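Local coordinates for protein endo-alpha-mannosidase (Bacteroides thetaiotaomicron, PDB 4ACY) that hydrolyses internal alpha-mannosidic linkages as a family 99 glycoside hydrolase, probably processing mannose-containing N-glycans in an endo-acting manner, at residues Leu361-Thr364 with Ala365-Asp369; Arg110-Lys114 with Ala115-Val119; Ala257-Pro260 with Ala261-Lys264. One frame throughout, in Å; residues are numbered along the deposited sequence.

In the fold
All three contacts are local and mix buried with exposed residues of an eight-stranded beta/alpha barrel. Interactions 1 and 3 lie on the helices and loops outside the barrel; interaction 2 runs from a helix end into a barrel strand. Interactions 1 and 2, centres about 9 Å apart, touch directly, with Thr364 CG2 3.5 Å from Val117 CG2. Interaction 3 is about 21 Å from interaction 1 and about 25 Å from interaction 2, centre to centre, yet packs on helix 305-316 as interaction 1 does. Interaction 1 sets an outward cation-pi stack against buried Thr364 and Val368; interaction 2 is a Schellman turn with an added side-chain amide bond; interaction 3 pairs an indole N-H bond with a proline CH-pi contact where a helix begins.

Interaction 1: Leu361-Thr364 with Ala365-Asp369; sequences LIRT and AYWVD
Arg363 lays its guanidinium flat over the ring of Tyr366, three residues further along helix 359-376, the last helix of the (beta/alpha)8 barrel. The planes are only 6° apart and the group centres 4.2 Å apart, which makes this a parallel stack as well as a cation-pi contact. Within it, NH1 of Arg363 lies over the middle of the phenol ring, 3.6 Å from Tyr366 CD2. The arginine gets there by setting CG anti to its own backbone N (chi1 -163°) and bending at chi2 (60°), which brings the chain alongside the tyrosine, both pointing the same way. One helical turn from Arg363, Trp367 meets the same chain from another direction: its indole plane is steep to the guanidinium, and Trp367 NE1 comes 3.8 Å from Arg363 NE. Two donors can stand that near because both are directed to Asp308 OD1 on helix 305-316, as a salt bridge from Arg363 and a hydrogen bond from Trp367. The shared carboxylate oxygen is likely to fix the rotation of both groups, and Tyr311 stacks on the indole. Tyr366 CE2 sits 3.7 Å above the indole plane of Trp367, so guanidinium, phenol and indole form one connected cluster.

On the buried side, Thr364 turns OG1 back to Tyr360 O and also hydrogen-bonds Tyr307 OH, so its hydroxyl is satisfied. Its methyl group meets Val368, with Thr364 CG2 4.1 Å from Val368 CG2. Regular i to i+4 backbone bonds hold these side chains in step; Trp367 N to Arg363 O, for one, is 3.1 Å. Val368 N makes the shortest of them, 2.7 Å to Thr364 O.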
ATOM      1  N   LEU A 361      14.224  -3.901   5.180  1.00 15.89           N
ATOM      2  CA  LEU A 361      13.501  -4.852   6.028  1.00 16.37           C
ATOM      3  C   LEU A 361      14.027  -4.779   7.454  1.00 17.41           C
ATOM      4  O   LEU A 361      13.240  -4.695   8.401  1.00 17.88           O
ATOM      5  CB  LEU A 361      13.623  -6.279   5.481  1.00 15.70           C
ATOM      6  CG  LEU A 361      13.099  -6.594   4.090  1.00 15.38           C
ATOM      7  CD1 LEU A 361      13.243  -8.075   3.868  1.00 15.52           C
ATOM      8  CD2 LEU A 361      11.618  -6.182   3.952  1.00 15.20           C
ATOM      9  N   ILE A 362      15.355  -4.819   7.602  1.00 18.33           N
ATOM     10  CA  ILE A 362      16.020  -4.645   8.903  1.00 18.91           C
ATOM     11  C   ILE A 362      15.613  -3.355   9.601  1.00 18.79           C
ATOM     12  O   ILE A 362      15.267  -3.357  10.787  1.00 18.62           O
ATOM     13  CB  ILE A 362      17.573  -4.686   8.737  1.00 19.84           C
ATOM     14  CG1 ILE A 362      18.001  -6.043   8.166  1.00 20.67           C
ATOM     15  CG2 ILE A 362      18.273  -4.383  10.057  1.00 20.66           C
ATOM     16  CD1 ILE A 362      19.455  -6.086   7.629  1.00 21.11           C
ATOM     17  N   ARG A 363      15.642  -2.250   8.856  1.00 18.82           N
ATOM     18  CA  ARG A 363      15.358  -0.938   9.426  1.00 18.61           C
ATOM     19  C   ARG A 363      13.871  -0.782   9.783  1.00 18.11           C
ATOM     20  O   ARG A 363      13.525  -0.074  10.734  1.00 17.79           O
ATOM     21  CB  ARG A 363      15.823   0.166   8.471  1.00 19.14           C
ATOM     22  CG  ARG A 363      15.970   1.547   9.098  1.00 19.48           C
ATOM     23  CD  ARG A 363      16.991   1.533  10.240  1.00 20.39           C
ATOM     24  NE  ARG A 363      17.251   2.871  10.751  1.00 21.64           N
ATOM     25  CZ  ARG A 363      17.916   3.116  11.883  1.00 22.35           C
ATOM     26  NH1 ARG A 363      18.372   2.113  12.634  1.00 23.26           N
ATOM     27  NH2 ARG A 363      18.118   4.359  12.267  1.00 23.22           N
ATOM     28  N   THR A 364      12.996  -1.431   9.012  1.00 17.68           N
ATOM     29  CA  THR A 364      11.573  -1.493   9.360  1.00 17.56           C
ATOM     30  C   THR A 364      11.353  -2.152  10.735  1.00 17.83           C
ATOM     31  O   THR A 364      10.626  -1.612  11.575  1.00 18.56           O
ATOM     32  CB  THR A 364      10.747  -2.221   8.279  1.00 17.04           C
ATOM     33  OG1 THR A 364      10.847  -1.494   7.046  1.00 17.19           O
ATOM     34  CG2 THR A 364       9.260  -2.289   8.681  1.00 16.61           C
ATOM     35  N   ALA A 365      12.003  -3.294  10.959  1.00 18.08           N
ATOM     36  CA  ALA A 365      11.929  -3.992  12.249  1.00 18.66           C
ATOM     37  C   ALA A 365      12.324  -3.077  13.404  1.00 18.73           C
ATOM     38  O   ALA A 365      11.671  -3.089  14.449  1.00 18.46           O
ATOM     39  CB  ALA A 365      12.798  -5.243  12.241  1.00 17.87           C
ATOM     40  N   TYR A 366      13.386  -2.288  13.202  1.00 19.79           N
ATOM     41  CA  TYR A 366      13.833  -1.276  14.163  1.00 20.54           C
ATOM     42  C   TYR A 366      12.737  -0.263  14.477  1.00 20.20           C
ATOM     43  O   TYR A 366      12.448   0.022  15.638  1.00 19.41           O
ATOM     44  CB  TYR A 366      15.075  -0.548  13.631  1.00 22.02           C
ATOM     45  CG  TYR A 366      15.453   0.635  14.470  1.00 23.36           C
ATOM     46  CD1 TYR A 366      16.194   0.465  15.635  1.00 24.33           C
ATOM     47  CD2 TYR A 366      15.050   1.927  14.118  1.00 24.07           C
ATOM     48  CE1 TYR A 366      16.531   1.549  16.424  1.00 25.07           C
ATOM     49  CE2 TYR A 366      15.376   3.022  14.902  1.00 25.14           C
ATOM     50  CZ  TYR A 366      16.128   2.821  16.053  1.00 25.70           C
ATOM     51  OH  TYR A 366      16.470   3.886  16.836  1.00 26.25           O
ATOM     52  N   TRP A 367      12.128   0.287  13.434  1.00 19.16           N
ATOM     53  CA  TRP A 367      11.064   1.269  13.607  1.00 19.05           C
ATOM     54  C   TRP A 367       9.783   0.683  14.203  1.00 18.93           C
ATOM     55  O   TRP A 367       9.118   1.339  15.008  1.00 19.53           O
ATOM     56  CB  TRP A 367      10.791   1.987  12.281  1.00 18.81           C
ATOM     57  CG  TRP A 367      11.880   2.974  12.024  1.00 18.35           C
ATOM     58  CD1 TRP A 367      12.777   2.967  10.996  1.00 18.23           C
ATOM     59  CD2 TRP A 367      12.216   4.088  12.848  1.00 18.58           C
ATOM     60  NE1 TRP A 367      13.647   4.028  11.116  1.00 18.39           N
ATOM     61  CE2 TRP A 367      13.325   4.733  12.247  1.00 18.51           C
ATOM     62  CE3 TRP A 367      11.684   4.613  14.032  1.00 19.04           C
ATOM     63  CZ2 TRP A 367      13.925   5.865  12.800  1.00 19.03           C
ATOM     64  CZ3 TRP A 367      12.278   5.758  14.579  1.00 19.61           C
ATOM     65  CH2 TRP A 367      13.382   6.367  13.958  1.00 19.61           C
ATOM     66  N   VAL A 368       9.442  -0.538  13.812  1.00 18.88           N
ATOM     67  CA  VAL A 368       8.321  -1.243  14.443  1.00 19.32           C
ATOM     68  C   VAL A 368       8.562  -1.367  15.958  1.00 20.37           C
ATOM     69  O   VAL A 368       7.658  -1.124  16.753  1.00 20.33           O
ATOM     70  CB  VAL A 368       8.021  -2.616  13.771  1.00 18.94           C
ATOM     71  CG1 VAL A 368       7.014  -3.443  14.587  1.00 18.96           C
ATOM     72  CG2 VAL A 368       7.504  -2.422  12.345  1.00 18.95           C
ATOM     73  N   ASP A 369       9.782  -1.715  16.358  1.00 21.91           N
ATOM     74  CA  ASP A 369      10.080  -1.789  17.789  1.00 23.73           C
ATOM     75  C   ASP A 369       9.967  -0.416  18.473  1.00 23.59           C
ATOM     76  O   ASP A 369       9.419  -0.313  19.581  1.00 23.18           O
ATOM     77  CB  ASP A 369      11.438  -2.430  18.049  1.00 25.65           C
ATOM     78  CG  ASP A 369      11.719  -2.601  19.528  1.00 28.48           C
ATOM     79  OD1 ASP A 369      10.998  -3.374  20.198  1.00 30.32           O
ATOM     80  OD2 ASP A 369      12.654  -1.945  20.019  1.00 30.20           O
TER

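Interaction 2: Arg110-Lys114 with Ala115-Val119; sequences RMHIK and ANVGV
Ile113 O is gripped by two donors of one residue, the backbone N and the side-chain ND2 of Asn116. The amide arrives almost in line with the carbonyl bond, Asn116 ND2 lying 3.2 Å from Ile113 O, whereas Asn116 N, 3.1 Å from Ile113 O, sits above the carbonyl plane. With CG beside the backbone N (chi1 -70°), the amide folds back so that ND2 reaches the same oxygen. With an alanine here, Ile113 O would lose its in-line donor and would probably be held more weakly, leaving the out-of-plane N-H of the backbone as its donor from this turn. The wider backbone bond of the turn runs from Val117 N to His112 O, 3.0 Å. Before it, Ala115 N still makes an ordinary helical bond to Met111 O. A Val117 methyl, CG1, abuts the rim of the His112 imidazole. Val117 O, buried here with no polar partner in the model, has His112 CB 3.6 Å away. Lys114 NZ forms a salt bridge with Asp358. Positive phi at Asn116 (64°), with the bonds Val117 N to His112 O and Asn116 N to Ile113 O, defines a Schellman motif, which ends helix 102-115 and turns the chain directly into barrel strand 117-124.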
ATOM      1  N   ARG A 110       7.990 -14.288   4.589  1.00 17.58           N
ATOM      2  CA  ARG A 110       9.196 -14.339   5.419  1.00 18.14           C
ATOM      3  C   ARG A 110       9.849 -12.956   5.563  1.00 18.11           C
ATOM      4  O   ARG A 110      10.388 -12.614   6.639  1.00 18.15           O
ATOM      5  CB  ARG A 110      10.194 -15.365   4.867  1.00 18.72           C
HETATM    6  N   MSE A 111       9.785 -12.151   4.494  1.00 17.30           N
HETATM    7  CA  MSE A 111      10.353 -10.802   4.535  1.00 17.50           C
HETATM    8  C   MSE A 111       9.568  -9.899   5.475  1.00 17.38           C
HETATM    9  O   MSE A 111      10.141  -9.041   6.144  1.00 16.88           O
HETATM   10  CB  MSE A 111      10.423 -10.200   3.134  1.00 17.78           C
HETATM   11  CG  MSE A 111      11.464 -10.884   2.253  1.00 18.26           C
HETATM   12 SE   MSE A 111      11.279 -10.343   0.404  1.00 19.20          SE
HETATM   13  CE  MSE A 111      12.911 -11.142  -0.290  1.00 19.57           C
ATOM     14  N   HIS A 112       8.250 -10.088   5.528  1.00 17.81           N
ATOM     15  CA  HIS A 112       7.444  -9.354   6.489  1.00 18.27           C
ATOM     16  C   HIS A 112       7.793  -9.763   7.920  1.00 18.86           C
ATOM     17  O   HIS A 112       7.897  -8.915   8.794  1.00 18.07           O
ATOM     18  CB  HIS A 112       5.961  -9.523   6.188  1.00 18.31           C
ATOM     19  CG  HIS A 112       5.525  -8.771   4.970  1.00 18.11           C
ATOM     20  ND1 HIS A 112       4.872  -7.556   5.036  1.00 19.12           N
ATOM     21  CD2 HIS A 112       5.705  -9.031   3.656  1.00 17.46           C
ATOM     22  CE1 HIS A 112       4.627  -7.125   3.809  1.00 18.03           C
ATOM     23  NE2 HIS A 112       5.127  -7.997   2.952  1.00 18.76           N
ATOM     24  N   ILE A 113       8.001 -11.064   8.143  1.00 19.49           N
ATOM     25  CA  ILE A 113       8.463 -11.532   9.461  1.00 19.90           C
ATOM     26  C   ILE A 113       9.799 -10.860   9.841  1.00 19.58           C
ATOM     27  O   ILE A 113       9.956 -10.359  10.960  1.00 19.46           O
ATOM     28  CB  ILE A 113       8.521 -13.091   9.524  1.00 20.60           C
ATOM     29  CG1 ILE A 113       7.125 -13.701   9.315  1.00 21.55           C
ATOM     30  CG2 ILE A 113       9.148 -13.573  10.833  1.00 21.77           C
ATOM     31  CD1 ILE A 113       5.981 -13.076  10.159  1.00 22.42           C
ATOM     32  N   LYS A 114      10.735 -10.795   8.898  1.00 19.33           N
ATOM     33  CA  LYS A 114      11.989 -10.064   9.128  1.00 19.79           C
ATOM     34  C   LYS A 114      11.752  -8.592   9.512  1.00 19.10           C
ATOM     35  O   LYS A 114      12.415  -8.073  10.409  1.00 18.60           O
ATOM     36  CB  LYS A 114      12.917 -10.176   7.909  1.00 20.60           C
ATOM     37  CG  LYS A 114      14.249  -9.427   8.079  1.00 21.56           C
ATOM     38  CD  LYS A 114      15.153  -9.503   6.837  1.00 22.72           C
ATOM     39  CE  LYS A 114      15.716 -10.898   6.610  1.00 23.06           C
ATOM     40  NZ  LYS A 114      16.528 -10.942   5.360  1.00 22.84           N
ATOM     41  N   ALA A 115      10.787  -7.936   8.859  1.00 18.60           N
ATOM     42  CA  ALA A 115      10.483  -6.519   9.110  1.00 18.33           C
ATOM     43  C   ALA A 115       9.584  -6.283  10.329  1.00 18.26           C
ATOM     44  O   ALA A 115       9.337  -5.131  10.714  1.00 17.90           O
ATOM     45  CB  ALA A 115       9.843  -5.887   7.855  1.00 17.64           C
ATOM     46  N   ASN A 116       9.109  -7.373  10.941  1.00 19.14           N
ATOM     47  CA  ASN A 116       8.166  -7.323  12.072  1.00 20.02           C
ATOM     48  C   ASN A 116       6.811  -6.708  11.696  1.00 18.95           C
ATOM     49  O   ASN A 116       6.082  -6.217  12.562  1.00 18.58           O
ATOM     50  CB  ASN A 116       8.737  -6.560  13.275  1.00 21.74           C
ATOM     51  CG  ASN A 116       9.860  -7.301  13.970  1.00 23.95           C
ATOM     52  OD1 ASN A 116      10.465  -6.783  14.909  1.00 26.26           O
ATOM     53  ND2 ASN A 116      10.149  -8.510  13.517  1.00 25.11           N
ATOM     54  N   VAL A 117       6.489  -6.744  10.408  1.00 18.02           N
ATOM     55  CA  VAL A 117       5.228  -6.184   9.902  1.00 17.54           C
ATOM     56  C   VAL A 117       4.192  -7.311   9.868  1.00 17.00           C
ATOM     57  O   VAL A 117       4.337  -8.272   9.118  1.00 17.23           O
ATOM     58  CB  VAL A 117       5.421  -5.545   8.496  1.00 17.26           C
ATOM     59  CG1 VAL A 117       4.061  -5.113   7.882  1.00 16.43           C
ATOM     60  CG2 VAL A 117       6.406  -4.358   8.559  1.00 17.48           C
ATOM     61  N   GLY A 118       3.156  -7.207  10.706  1.00 16.93           N
ATOM     62  CA  GLY A 118       2.175  -8.291  10.818  1.00 16.41           C
ATOM     63  C   GLY A 118       0.981  -8.255   9.876  1.00 16.35           C
ATOM     64  O   GLY A 118       0.178  -9.185   9.861  1.00 17.00           O
ATOM     65  N   VAL A 119       0.866  -7.188   9.086  1.00 15.60           N
ATOM     66  CA  VAL A 119      -0.295  -7.015   8.207  1.00 14.95           C
ATOM     67  C   VAL A 119       0.121  -6.526   6.832  1.00 14.83           C
ATOM     68  O   VAL A 119       0.939  -5.626   6.729  1.00 14.47           O
ATOM     69  CB  VAL A 119      -1.288  -5.975   8.770  1.00 15.11           C
ATOM     70  CG1 VAL A 119      -2.673  -6.140   8.111  1.00 15.10           C
ATOM     71  CG2 VAL A 119      -1.390  -6.079  10.281  1.00 15.24           C
TER

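Interaction 3: Ala257-Pro260 with Ala261-Lys264; sequences ASTP and ANWK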
ATOM      1  N   ALA A 257      -1.488  16.132   2.901  1.00 18.88           N
ATOM      2  CA  ALA A 257      -1.611  15.003   3.835  1.00 18.51           C
ATOM      3  C   ALA A 257      -0.341  14.153   3.956  1.00 18.66           C
ATOM      4  O   ALA A 257      -0.129  13.501   4.986  1.00 18.73           O
ATOM      5  CB  ALA A 257      -2.776  14.137   3.446  1.00 18.20           C
ATOM      6  N   SER A 258       0.490  14.134   2.906  1.00 18.16           N
ATOM      7  CA  SER A 258       1.743  13.366   2.940  1.00 18.81           C
ATOM      8  C   SER A 258       2.929  14.254   3.266  1.00 19.24           C
ATOM      9  O   SER A 258       4.058  13.962   2.893  1.00 19.66           O
ATOM     10  CB  SER A 258       1.983  12.600   1.635  1.00 18.59           C
ATOM     11  OG  SER A 258       2.109  13.485   0.537  1.00 18.86           O
ATOM     12  N   THR A 259       2.640  15.348   3.967  1.00 19.30           N
ATOM     13  CA  THR A 259       3.649  16.232   4.520  1.00 19.67           C
ATOM     14  C   THR A 259       3.717  15.944   6.030  1.00 19.16           C
ATOM     15  O   THR A 259       2.776  16.280   6.753  1.00 18.88           O
ATOM     16  CB  THR A 259       3.242  17.696   4.289  1.00 20.15           C
ATOM     17  OG1 THR A 259       3.033  17.933   2.882  1.00 19.71           O
ATOM     18  CG2 THR A 259       4.293  18.624   4.825  1.00 20.60           C
ATOM     19  N   PRO A 260       4.806  15.295   6.500  1.00 19.24           N
ATOM     20  CA  PRO A 260       4.844  14.830   7.900  1.00 19.58           C
ATOM     21  C   PRO A 260       4.671  15.909   8.971  1.00 20.01           C
ATOM     22  O   PRO A 260       4.186  15.612  10.068  1.00 19.65           O
ATOM     23  CB  PRO A 260       6.213  14.159   8.009  1.00 19.48           C
ATOM     24  CG  PRO A 260       6.429  13.593   6.622  1.00 19.56           C
ATOM     25  CD  PRO A 260       5.863  14.654   5.687  1.00 19.33           C
ATOM     26  N   ALA A 261       5.043  17.144   8.646  1.00 21.05           N
ATOM     27  CA  ALA A 261       4.844  18.271   9.564  1.00 21.38           C
ATOM     28  C   ALA A 261       3.390  18.431   9.985  1.00 21.61           C
ATOM     29  O   ALA A 261       3.114  19.006  11.041  1.00 21.86           O
ATOM     30  CB  ALA A 261       5.349  19.568   8.936  1.00 22.16           C
ATOM     31  N   ASN A 262       2.463  17.926   9.168  1.00 20.71           N
ATOM     32  CA  ASN A 262       1.035  18.052   9.452  1.00 20.47           C
ATOM     33  C   ASN A 262       0.452  16.875  10.231  1.00 20.06           C
ATOM     34  O   ASN A 262      -0.716  16.907  10.607  1.00 19.91           O
ATOM     35  CB  ASN A 262       0.234  18.253   8.164  1.00 20.75           C
ATOM     36  CG  ASN A 262       0.626  19.526   7.440  1.00 20.90           C
ATOM     37  OD1 ASN A 262       0.851  20.553   8.076  1.00 21.12           O
ATOM     38  ND2 ASN A 262       0.736  19.461   6.108  1.00 21.17           N
ATOM     39  N   TRP A 263       1.265  15.852  10.465  1.00 19.38           N
ATOM     40  CA  TRP A 263       0.772  14.616  11.073  1.00 19.48           C
ATOM     41  C   TRP A 263       0.284  14.737  12.524  1.00 19.83           C
ATOM     42  O   TRP A 263      -0.751  14.171  12.871  1.00 20.24           O
ATOM     43  CB  TRP A 263       1.779  13.482  10.895  1.00 18.47           C
ATOM     44  CG  TRP A 263       1.867  13.011   9.456  1.00 17.91           C
ATOM     45  CD1 TRP A 263       1.050  13.366   8.426  1.00 17.82           C
ATOM     46  CD2 TRP A 263       2.796  12.061   8.923  1.00 17.71           C
ATOM     47  NE1 TRP A 263       1.425  12.714   7.271  1.00 18.01           N
ATOM     48  CE2 TRP A 263       2.490  11.897   7.550  1.00 17.92           C
ATOM     49  CE3 TRP A 263       3.856  11.331   9.470  1.00 17.88           C
ATOM     50  CZ2 TRP A 263       3.219  11.029   6.706  1.00 18.01           C
ATOM     51  CZ3 TRP A 263       4.592  10.472   8.628  1.00 17.95           C
ATOM     52  CH2 TRP A 263       4.252  10.323   7.268  1.00 18.36           C
ATOM     53  N   LYS A 264       1.006  15.468  13.369  1.00 21.44           N
ATOM     54  CA  LYS A 264       0.514  15.718  14.737  1.00 22.50           C
ATOM     55  C   LYS A 264      -0.880  16.364  14.754  1.00 22.44           C
ATOM     56  O   LYS A 264      -1.781  15.918  15.478  1.00 22.48           O
ATOM     57  CB  LYS A 264       1.519  16.546  15.546  1.00 23.35           C
ATOM     58  CG  LYS A 264       2.725  15.749  15.979  1.00 24.46           C
ATOM     59  CD  LYS A 264       3.615  16.558  16.924  1.00 26.11           C
ATOM     60  CE  LYS A 264       4.796  15.723  17.393  1.00 27.39           C
ATOM     61  NZ  LYS A 264       5.627  16.441  18.401  1.00 28.99           N
TER
HETATM   62  O   HOH W   1       3.823  16.150  12.708  1.00 19.31           O
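Trp263 NE1 donates to Ala257 O over 2.9 Å, and the oxygen lies within 3° of the indole plane, so the ring meets it squarely at its N-H edge. The bond is nearly straight, at 160° at the hydrogen, and it ties the side chain back to a residue six positions earlier. Two i to i+3 backbone bonds span the turn in between: Asn262 N reaches Thr259 O at 2.9 Å and Trp263 N reaches Pro260 O at 3.0 Å. Pro260 O also takes a water hydrogen at 2.7 Å, and that water in turn accepts from Lys264 N at 3.0 Å, so the water bridges the i to i+4 pair Pro260 O and Lys264 N.

The arrangement leads the chain from the loop after barrel strand 244-246 into helix 263-272, part of the beta-alpha-beta crossover to strand 276-281. Asn262 is held at the turn by its ND2, bonded to Asn256 O, while Asn262 ND2 lies 3.6 Å from Thr259 CB.

Packing centres on one face of the indole. Pro260 CA sits over the five-membered ring of Trp263 in a CH-pi contact, 3.7 Å from its centroid, and the pyrrolidine runs alongside the benzo portion, with Pro260 CB 4.0 Å from Trp263 CE3. Trp263 sets CG beside its backbone N (chi1 -71°), which brings the indole back over Pro260. Further out, Phe277 meets the indole edge-to-face, and Ala313 on helix 305-316 touches both Pro260 and Trp263.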